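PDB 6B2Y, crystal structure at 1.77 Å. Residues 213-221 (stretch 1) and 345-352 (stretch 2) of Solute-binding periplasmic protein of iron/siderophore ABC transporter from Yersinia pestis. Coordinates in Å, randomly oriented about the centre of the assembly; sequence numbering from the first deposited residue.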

# COMPACT_ATOMS: atom_id res chain seq x y z
N ASP A 213 -16.07 22.73 -6.68
CA ASP A 213 -17.30 22.32 -7.35
C ASP A 213 -17.08 21.85 -8.79
O ASP A 213 -18.06 21.66 -9.52
CB ASP A 213 -18.35 23.44 -7.28
CG ASP A 213 -18.00 24.66 -8.13
OD1 ASP A 213 -16.92 24.72 -8.76
OD2 ASP A 213 -18.83 25.61 -8.15
N LYS A 214 -15.83 21.64 -9.20
CA LYS A 214 -15.51 21.04 -10.48
C LYS A 214 -14.85 19.67 -10.35
O LYS A 214 -14.47 19.08 -11.37
CB LYS A 214 -14.57 21.96 -11.27
CG LYS A 214 -15.10 23.39 -11.45
CD LYS A 214 -14.49 24.04 -12.67
CE LYS A 214 -15.41 25.14 -13.22
NZ LYS A 214 -14.84 25.75 -14.44
N LYS A 215 -14.74 19.14 -9.14
CA LYS A 215 -14.11 17.86 -8.81
C LYS A 215 -15.12 16.71 -8.90
O LYS A 215 -16.23 16.81 -8.36
CB LYS A 215 -13.53 17.90 -7.41
CG LYS A 215 -12.38 18.85 -7.29
CD LYS A 215 -11.79 18.84 -5.90
CE LYS A 215 -10.59 19.78 -5.84
NZ LYS A 215 -9.92 19.71 -4.50
N PRO A 216 -14.74 15.60 -9.53
CA PRO A 216 -15.65 14.45 -9.60
C PRO A 216 -15.81 13.80 -8.23
O PRO A 216 -14.86 13.72 -7.44
CB PRO A 216 -14.95 13.51 -10.57
CG PRO A 216 -13.49 13.80 -10.36
CD PRO A 216 -13.43 15.30 -10.13
N SER A 217 -17.03 13.34 -7.94
CA SER A 217 -17.25 12.58 -6.72
C SER A 217 -16.76 11.16 -6.95
O SER A 217 -16.85 10.63 -8.06
CB SER A 217 -18.73 12.59 -6.32
OG SER A 217 -19.55 12.12 -7.37
N VAL A 218 -16.19 10.57 -5.91
CA VAL A 218 -15.46 9.31 -6.03
C VAL A 218 -15.86 8.41 -4.88
O VAL A 218 -15.88 8.84 -3.72
CB VAL A 218 -13.93 9.52 -6.01
CG1 VAL A 218 -13.21 8.15 -6.15
CG2 VAL A 218 -13.48 10.50 -7.09
N PHE A 219 -16.12 7.14 -5.19
CA PHE A 219 -16.24 6.11 -4.16
C PHE A 219 -15.20 5.03 -4.43
O PHE A 219 -15.13 4.52 -5.55
CB PHE A 219 -17.63 5.48 -4.13
CG PHE A 219 -17.76 4.42 -3.06
CD1 PHE A 219 -17.77 4.77 -1.72
CD2 PHE A 219 -17.82 3.07 -3.40
CE1 PHE A 219 -17.87 3.81 -0.73
CE2 PHE A 219 -17.92 2.11 -2.40
CZ PHE A 219 -17.94 2.48 -1.08
N ILE A 220 -14.40 4.70 -3.41
CA ILE A 220 -13.46 3.59 -3.51
C ILE A 220 -13.95 2.44 -2.64
O ILE A 220 -14.15 2.60 -1.43
CB ILE A 220 -12.02 4.01 -3.13
CG1 ILE A 220 -11.07 2.82 -3.36
CG2 ILE A 220 -11.94 4.49 -1.69
CD1 ILE A 220 -9.79 3.19 -4.03
N GLU A 221 -14.16 1.28 -3.25
CA GLU A 221 -14.53 0.08 -2.52
C GLU A 221 -13.26 -0.73 -2.31
O GLU A 221 -12.74 -1.35 -3.24
CB GLU A 221 -15.58 -0.73 -3.28
CG GLU A 221 -16.18 -1.81 -2.42
CD GLU A 221 -17.11 -2.72 -3.18
OE1 GLU A 221 -17.51 -3.75 -2.61
OE2 GLU A 221 -17.44 -2.41 -4.35
N SER A 345 -2.21 7.40 -10.75
CA SER A 345 -3.25 6.69 -11.50
C SER A 345 -4.62 7.31 -11.27
O SER A 345 -5.39 7.51 -12.21
CB SER A 345 -3.26 5.21 -11.13
OG SER A 345 -2.15 4.54 -11.68
N PHE A 346 -4.94 7.64 -10.01
CA PHE A 346 -6.21 8.31 -9.72
C PHE A 346 -6.33 9.60 -10.51
O PHE A 346 -7.37 9.87 -11.14
CB PHE A 346 -6.34 8.62 -8.22
CG PHE A 346 -6.62 7.42 -7.36
CD1 PHE A 346 -6.44 6.13 -7.86
CD2 PHE A 346 -7.02 7.58 -6.05
CE1 PHE A 346 -6.68 5.03 -7.06
CE2 PHE A 346 -7.25 6.49 -5.24
CZ PHE A 346 -7.09 5.19 -5.76
N ALA A 347 -5.30 10.43 -10.46
CA ALA A 347 -5.35 11.74 -11.12
C ALA A 347 -5.56 11.60 -12.62
O ALA A 347 -6.37 12.33 -13.21
CB ALA A 347 -4.06 12.51 -10.84
N LYS A 348 -4.85 10.67 -13.24
CA LYS A 348 -4.98 10.47 -14.68
C LYS A 348 -6.37 9.97 -15.05
O LYS A 348 -6.90 10.32 -16.11
CB LYS A 348 -3.90 9.50 -15.17
CG LYS A 348 -3.66 9.51 -16.68
CD LYS A 348 -2.62 8.49 -17.08
CE LYS A 348 -2.50 8.38 -18.59
NZ LYS A 348 -1.80 9.54 -19.19
N TRP A 349 -6.98 9.13 -14.20
CA TRP A 349 -8.36 8.73 -14.43
C TRP A 349 -9.32 9.91 -14.28
O TRP A 349 -10.25 10.06 -15.08
CB TRP A 349 -8.78 7.62 -13.47
CG TRP A 349 -8.03 6.34 -13.63
CD1 TRP A 349 -7.43 5.87 -14.76
CD2 TRP A 349 -7.82 5.35 -12.61
NE1 TRP A 349 -6.84 4.64 -14.50
CE2 TRP A 349 -7.08 4.30 -13.19
CE3 TRP A 349 -8.19 5.26 -11.27
CZ2 TRP A 349 -6.69 3.18 -12.47
CZ3 TRP A 349 -7.81 4.13 -10.55
CH2 TRP A 349 -7.07 3.11 -11.16
N PHE A 350 -9.10 10.74 -13.25
CA PHE A 350 -10.06 11.81 -12.94
C PHE A 350 -10.01 12.90 -14.00
O PHE A 350 -11.04 13.51 -14.32
CB PHE A 350 -9.77 12.44 -11.57
CG PHE A 350 -9.87 11.50 -10.39
CD1 PHE A 350 -10.37 10.20 -10.52
CD2 PHE A 350 -9.45 11.92 -9.13
CE1 PHE A 350 -10.44 9.35 -9.43
CE2 PHE A 350 -9.53 11.08 -8.03
CZ PHE A 350 -10.01 9.79 -8.18
N TYR A 351 -8.82 13.21 -14.50
CA TYR A 351 -8.61 14.30 -15.46
C TYR A 351 -7.75 13.79 -16.60
O TYR A 351 -6.56 14.13 -16.69
CB TYR A 351 -7.99 15.51 -14.76
CG TYR A 351 -8.78 15.99 -13.56
CD1 TYR A 351 -9.87 16.84 -13.72
CD2 TYR A 351 -8.44 15.61 -12.27
CE1 TYR A 351 -10.60 17.28 -12.65
CE2 TYR A 351 -9.17 16.05 -11.17
CZ TYR A 351 -10.24 16.91 -11.37
OH TYR A 351 -10.99 17.36 -10.30
N PRO A 352 -8.32 12.96 -17.48
CA PRO A 352 -7.50 12.36 -18.55
C PRO A 352 -6.82 13.38 -19.44
O PRO A 352 -5.65 13.21 -19.80
CB PRO A 352 -8.51 11.51 -19.34
CG PRO A 352 -9.72 11.40 -18.46
CD PRO A 352 -9.74 12.61 -17.59

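A strand packed against a helix need not exchange a single hydrogen bond with it. The strand's alternation and the helix's periodicity can each present a row of apolar side chains, and the contact is made where the two rows meet. The segment 213-221 and the helix end at 345-352 of this periplasmic solute-binding protein illustrate the principle: no hydrogen bond crosses between them, and the 272 Å² they bury together is mainly a matter of side-chain packing.

The apolar contacts follow from backbone geometry. In an extended chain successive side chains point to alternate sides, so Pro 216, Val 218 and Ile 220 direct their CA-to-CB bonds toward the helix while Ser 217, Phe 219 and Glu 221 remain out of reach. The helix answers with a spacing of four: Phe 346 and Phe 350 lie about one turn apart, joined by the backbone hydrogen bond from Phe 350 N to Phe 346 O (2.9 Å), and both point toward the strand. The rows pair in antiparallel order. At one end Ile 220 CD1 meets Phe 346 CZ at 3.8 Å; further along, Val 218 CG2 lies 3.7 Å from Phe 350 CZ, and Pro 216 CG lies 4.1 Å from Phe 350 CB. Phe 350 thus serves two strand-side residues, for Pro 216 CG is also 4.3 Å from the ring atom Phe 350 CG.

One of these contacts has a more specific character. Val 218 CG2 sits 4.2 Å from the centroid of the Phe 350 ring, with the approach 29° off the ring normal, an off-centre CH-pi interaction. The tilt sets the methyl about 2 Å to one side of the ring axis, leaning toward Phe 350 CZ.

The third group gathers around Tyr 351, the first residue to leave helical phi/psi. Its CA-to-CB bond points sideways, yet the end of the side chain comes nearer and brings the phenol to the loop before the strand. Pro 216 CD packs 3.8 Å from Tyr 351 CZ and only 3.2 Å from Tyr 351 OH, while Lys 215 CA lies 3.5 Å from the same Tyr 351 OH. The contacts to OH are close van der Waals contacts between carbon and oxygen, that to CZ is apolar; the hydroxyl finds its hydrogen bonding elsewhere in the structure. Lys 215 adds its aliphatic portion, CG standing 3.6 Å from Tyr 351 OH, before the end of its side chain leads away. A polar group can thus pack among carbons without bonding across the contact.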